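Local coordinates for protein putative Nitroreductase (Anabaena variabilis ATCC 29413, PDB 3EO7) that binds flavin mononucleotide and probably acts as an FMN-dependent oxidoreductase of the nitroreductase family, at residues F375-L379 with A444-Y448; D301-F305 with P496-A500. Residue numbers count along the deposited sequence, not the author numbering.

Both contacts belong to the half of the chain built on the mixed sheet, and they lie on the same side of the molecule's centre, their own centres about 15 Å apart and nearest atoms about 5 Å apart without touching. Contact 1 is partly buried and joins the approach to strand 381-390 to the end of helix 441-448; contact 2 is a surface contact between two irregular segments that precede strands 310-312 and 500-508. Each hangs on a carboxylate that accepts a tyrosine hydroxyl. In contact 1 the aspartate also shares a water with a glutamine beside a leucine packed on alanine and the tyrosine ring, whereas in contact 2 the glutamate pairs with a lysine near proline-aromatic packing.

Contact 1 of 2, residues F375-L379 with A444-Y448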
# COMPACT_ATOMS: atom_id res chain seq x y z
N PHE A 375 7.00 -1.74 -6.94
CA PHE A 375 8.44 -1.62 -6.77
C PHE A 375 9.10 -2.87 -7.30
O PHE A 375 9.93 -2.81 -8.24
CB PHE A 375 8.79 -1.31 -5.31
CG PHE A 375 8.25 -0.00 -4.86
CD1 PHE A 375 8.78 1.18 -5.35
CD2 PHE A 375 7.21 0.07 -3.95
CE1 PHE A 375 8.27 2.40 -4.97
CE2 PHE A 375 6.69 1.28 -3.57
CZ PHE A 375 7.23 2.45 -4.06
N ASP A 376 8.75 -4.04 -6.75
CA ASP A 376 9.22 -5.30 -7.32
C ASP A 376 8.43 -6.48 -6.81
O ASP A 376 8.77 -7.06 -5.78
CB ASP A 376 10.73 -5.51 -7.08
CG ASP A 376 11.29 -6.64 -7.94
OD1 ASP A 376 10.50 -7.38 -8.52
OD2 ASP A 376 12.52 -6.76 -8.02
N LEU A 377 7.38 -6.85 -7.52
CA LEU A 377 6.56 -8.02 -7.15
C LEU A 377 7.27 -9.34 -7.21
O LEU A 377 6.85 -10.32 -6.57
CB LEU A 377 5.28 -8.06 -7.96
CG LEU A 377 4.20 -7.08 -7.56
CD1 LEU A 377 2.93 -7.41 -8.34
CD2 LEU A 377 3.93 -7.14 -6.06
N ASN A 378 8.39 -9.39 -7.94
CA ASN A 378 9.16 -10.61 -7.96
C ASN A 378 9.69 -11.02 -6.59
O ASN A 378 10.10 -12.15 -6.42
CB ASN A 378 10.30 -10.52 -8.94
CG ASN A 378 9.83 -10.42 -10.37
OD1 ASN A 378 8.91 -11.15 -10.79
ND2 ASN A 378 10.45 -9.53 -11.13
N LEU A 379 9.68 -10.09 -5.62
CA LEU A 379 10.19 -10.35 -4.30
C LEU A 379 9.11 -10.87 -3.32
O LEU A 379 9.43 -11.19 -2.19
CB LEU A 379 10.80 -9.07 -3.73
CG LEU A 379 11.88 -8.39 -4.58
CD1 LEU A 379 12.39 -7.13 -3.88
CD2 LEU A 379 13.03 -9.37 -4.86
N ALA A 444 15.92 -10.33 -1.00
CA ALA A 444 15.43 -8.99 -1.35
C ALA A 444 16.50 -7.93 -1.09
O ALA A 444 16.70 -7.00 -1.88
CB ALA A 444 14.14 -8.69 -0.52
N ILE A 445 17.16 -8.03 0.06
CA ILE A 445 18.22 -7.07 0.46
C ILE A 445 19.40 -7.17 -0.50
O ILE A 445 20.00 -6.16 -0.88
CB ILE A 445 18.65 -7.29 1.92
CG1 ILE A 445 17.50 -6.90 2.85
CG2 ILE A 445 19.91 -6.45 2.25
CD1 ILE A 445 17.64 -7.47 4.27
N ALA A 446 19.67 -8.39 -0.96
CA ALA A 446 20.77 -8.62 -1.90
C ALA A 446 20.55 -7.84 -3.18
O ALA A 446 21.51 -7.39 -3.82
CB ALA A 446 20.96 -10.14 -2.20
N GLN A 447 19.29 -7.62 -3.53
CA GLN A 447 18.96 -6.89 -4.73
C GLN A 447 18.79 -5.38 -4.57
O GLN A 447 19.26 -4.63 -5.41
CB GLN A 447 17.70 -7.49 -5.34
CG GLN A 447 17.92 -8.93 -5.80
CD GLN A 447 16.62 -9.58 -6.14
OE1 GLN A 447 15.92 -9.14 -7.07
NE2 GLN A 447 16.25 -10.61 -5.36
N TYR A 448 18.16 -4.93 -3.48
CA TYR A 448 17.85 -3.50 -3.33
C TYR A 448 18.37 -2.86 -2.04
O TYR A 448 18.03 -1.72 -1.72
CB TYR A 448 16.37 -3.28 -3.40
CG TYR A 448 15.78 -3.47 -4.77
CD1 TYR A 448 15.87 -2.48 -5.73
CD2 TYR A 448 15.16 -4.67 -5.10
CE1 TYR A 448 15.31 -2.66 -7.02
CE2 TYR A 448 14.60 -4.86 -6.36
CZ TYR A 448 14.67 -3.87 -7.30
OH TYR A 448 14.11 -4.11 -8.54
O HOH W 1 13.65 -9.03 -8.63
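This is a mixed polar and apolar loop-to-helix contact, in which the turn leading into strand 381-390 packs against the last residues of helix 441-448. The two segments bury 221 Å² between them, and the backbones come closest at L379 and A444, whose CA atoms are 6.2 Å apart; the small A444 suits this close approach. D376 organises the polar part. Its OD1 accepts the backbone N of N378 at 3.0 Å, an Asx turn that leads into the 3-10 segment 377-379, while its OD2 takes the hydroxyl proton of Y448 (OH to OD2 3.1 Å). One carboxylate thus shapes its own loop and reaches the helix. A water extends the link, donating to D376 OD2 at 2.6 Å and to Q447 OE1 at 2.8 Å, so that two acceptors 4.3 Å apart are bridged instead of facing each other bare. Q447 NE2 turns back to the carbonyl of S443.

L379 supplies the apolar part: its CD1 lies 4.1 Å from A444 CB and 3.9 Å from Y448 CD2. Its CD2 sits beside the Q447 amide, 3.5 Å from NE2. Y448 suits the boundary: its ring carbons lie against L379 CD1 while its hydroxyl meets the acid. Helix 452-473 backs the loop: V452 and L456 touch L379, and D459 accepts the backbone N atoms of F375 and D376, with F375 stacked on Y455. The contact lies away from the FMN-binding residues. What it exemplifies is an Asx turn whose aspartate also ties a strand-entry loop to a helix C-terminal end, here within the α+β fold of the nitroreductase family.

Contact 2 of 2, residues D301-F305 with P496-A500; sequences DKYNF and PNDEA. With PGR (R-1,2-propanediol), chain R.
Neither segment forms a regular helix, and they face each other across a gap wide enough for long side chains: the nearest CA atoms, those of Y303 and P496, are 9.4 Å apart. Residues 301-305 run irregularly, with K302 in helical phi/psi (-56/-47), Y303 extended (-105/111) and F305 at positive phi (39/58). Residues 496-499 make a type I beta turn, with N497 (-52/-36) and D498 (-73/-12) at its corners and E499 N to P496 O at 2.9 Å closing it. A500 then begins strand 500-508.

K302 is fully extended (all chi t), bringing NZ 2.7 Å from E499 OE2 in a hydrogen-bonded salt bridge. Y303 (chi1 m) donates its OH to that same OE2 at 2.6 Å, so the acid, bent back with chi1 and chi2 both m, receives two donors on one oxygen. A water accepts from K302 NZ at 3.0 Å and lies 2.9 Å from E499 OE1, to which it can donate. P496 lies over the Y303 ring, a CH-pi contact with CG 4.1 Å from the ring centroid, and this CG meets the F305 ring edge, 4.3 Å from CZ. A propanediol, probably from the crystallisation liquor, gives its O1 proton to N497 O at 3.1 Å.

A buried glutamate ending a type I turn, held by lysine and tyrosine, thus joins the loop before strand 310-312 to the link between helix 486-493 and strand 500-508; E381 and F383 of strand 381-390 lie alongside, and Y398 of strand 395-400 meets F305 edge-to-face.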
# COMPACT_ATOMS: atom_id res chain seq x y z
N ASP A 301 7.02 -19.06 -11.57
CA ASP A 301 6.74 -18.81 -10.16
C ASP A 301 7.87 -19.45 -9.36
O ASP A 301 8.39 -20.50 -9.72
CB ASP A 301 5.37 -19.37 -9.81
CG ASP A 301 4.24 -18.69 -10.59
OD1 ASP A 301 4.03 -17.48 -10.40
OD2 ASP A 301 3.60 -19.37 -11.38
N LYS A 302 8.24 -18.82 -8.25
CA LYS A 302 9.38 -19.25 -7.45
C LYS A 302 9.33 -20.69 -6.97
O LYS A 302 10.32 -21.39 -7.07
CB LYS A 302 9.56 -18.34 -6.25
CG LYS A 302 10.75 -18.69 -5.37
CD LYS A 302 10.89 -17.60 -4.28
CE LYS A 302 11.94 -17.89 -3.31
NZ LYS A 302 12.04 -16.75 -2.36
N TYR A 303 8.19 -21.12 -6.42
CA TYR A 303 8.10 -22.48 -5.85
C TYR A 303 7.32 -23.42 -6.74
O TYR A 303 6.12 -23.30 -6.87
CB TYR A 303 7.45 -22.41 -4.47
CG TYR A 303 8.30 -21.69 -3.45
CD1 TYR A 303 9.45 -22.30 -2.94
CD2 TYR A 303 7.97 -20.42 -3.01
CE1 TYR A 303 10.24 -21.67 -1.99
CE2 TYR A 303 8.76 -19.78 -2.06
CZ TYR A 303 9.90 -20.41 -1.56
OH TYR A 303 10.71 -19.78 -0.64
N ASN A 304 7.99 -24.40 -7.34
CA ASN A 304 7.31 -25.28 -8.23
C ASN A 304 6.33 -26.22 -7.51
O ASN A 304 5.27 -26.55 -8.07
CB ASN A 304 8.31 -26.12 -9.03
CG ASN A 304 9.12 -25.29 -10.02
OD1 ASN A 304 8.61 -24.34 -10.62
ND2 ASN A 304 10.37 -25.69 -10.24
N PHE A 305 6.72 -26.69 -6.32
CA PHE A 305 5.92 -27.74 -5.61
C PHE A 305 5.38 -28.76 -6.63
O PHE A 305 4.16 -29.01 -6.72
CB PHE A 305 4.77 -27.11 -4.78
CG PHE A 305 5.23 -26.25 -3.66
CD1 PHE A 305 5.93 -26.79 -2.58
CD2 PHE A 305 4.95 -24.90 -3.63
CE1 PHE A 305 6.36 -25.98 -1.53
CE2 PHE A 305 5.37 -24.10 -2.59
CZ PHE A 305 6.08 -24.63 -1.56
N PRO A 496 7.68 -22.02 3.48
CA PRO A 496 9.12 -22.21 3.54
C PRO A 496 9.78 -21.26 4.53
O PRO A 496 9.45 -20.06 4.59
CB PRO A 496 9.56 -21.96 2.09
CG PRO A 496 8.36 -22.41 1.27
CD PRO A 496 7.17 -22.00 2.10
N ASN A 497 10.74 -21.80 5.29
CA ASN A 497 11.43 -21.05 6.34
C ASN A 497 12.02 -19.72 5.90
O ASN A 497 12.02 -18.75 6.67
CB ASN A 497 12.58 -21.91 6.91
CG ASN A 497 13.24 -21.27 8.11
OD1 ASN A 497 12.58 -20.93 9.09
ND2 ASN A 497 14.57 -21.12 8.06
N ASP A 498 12.51 -19.65 4.67
CA ASP A 498 13.17 -18.45 4.17
C ASP A 498 12.20 -17.31 3.88
O ASP A 498 12.65 -16.20 3.63
CB ASP A 498 13.96 -18.73 2.90
CG ASP A 498 15.24 -19.49 3.19
OD1 ASP A 498 15.68 -19.56 4.36
OD2 ASP A 498 15.77 -20.03 2.22
N GLU A 499 10.91 -17.61 3.87
CA GLU A 499 9.89 -16.61 3.61
C GLU A 499 9.41 -15.95 4.89
O GLU A 499 8.80 -16.60 5.73
CB GLU A 499 8.71 -17.21 2.88
CG GLU A 499 9.02 -17.84 1.54
CD GLU A 499 9.36 -16.86 0.45
OE1 GLU A 499 8.85 -15.69 0.46
OE2 GLU A 499 10.11 -17.26 -0.47
N ALA A 500 9.71 -14.66 5.04
CA ALA A 500 9.23 -13.87 6.17
C ALA A 500 7.84 -13.35 5.80
O ALA A 500 7.66 -12.77 4.74
CB ALA A 500 10.14 -12.71 6.45
C1 PGR R . 10.39 -17.38 10.15
C2 PGR R . 10.68 -18.87 10.35
C3 PGR R . 11.89 -19.08 11.25
O1 PGR R . 10.68 -17.00 8.79
O2 PGR R . 9.58 -19.57 10.96
O HOH W 2 10.48 -14.35 -1.56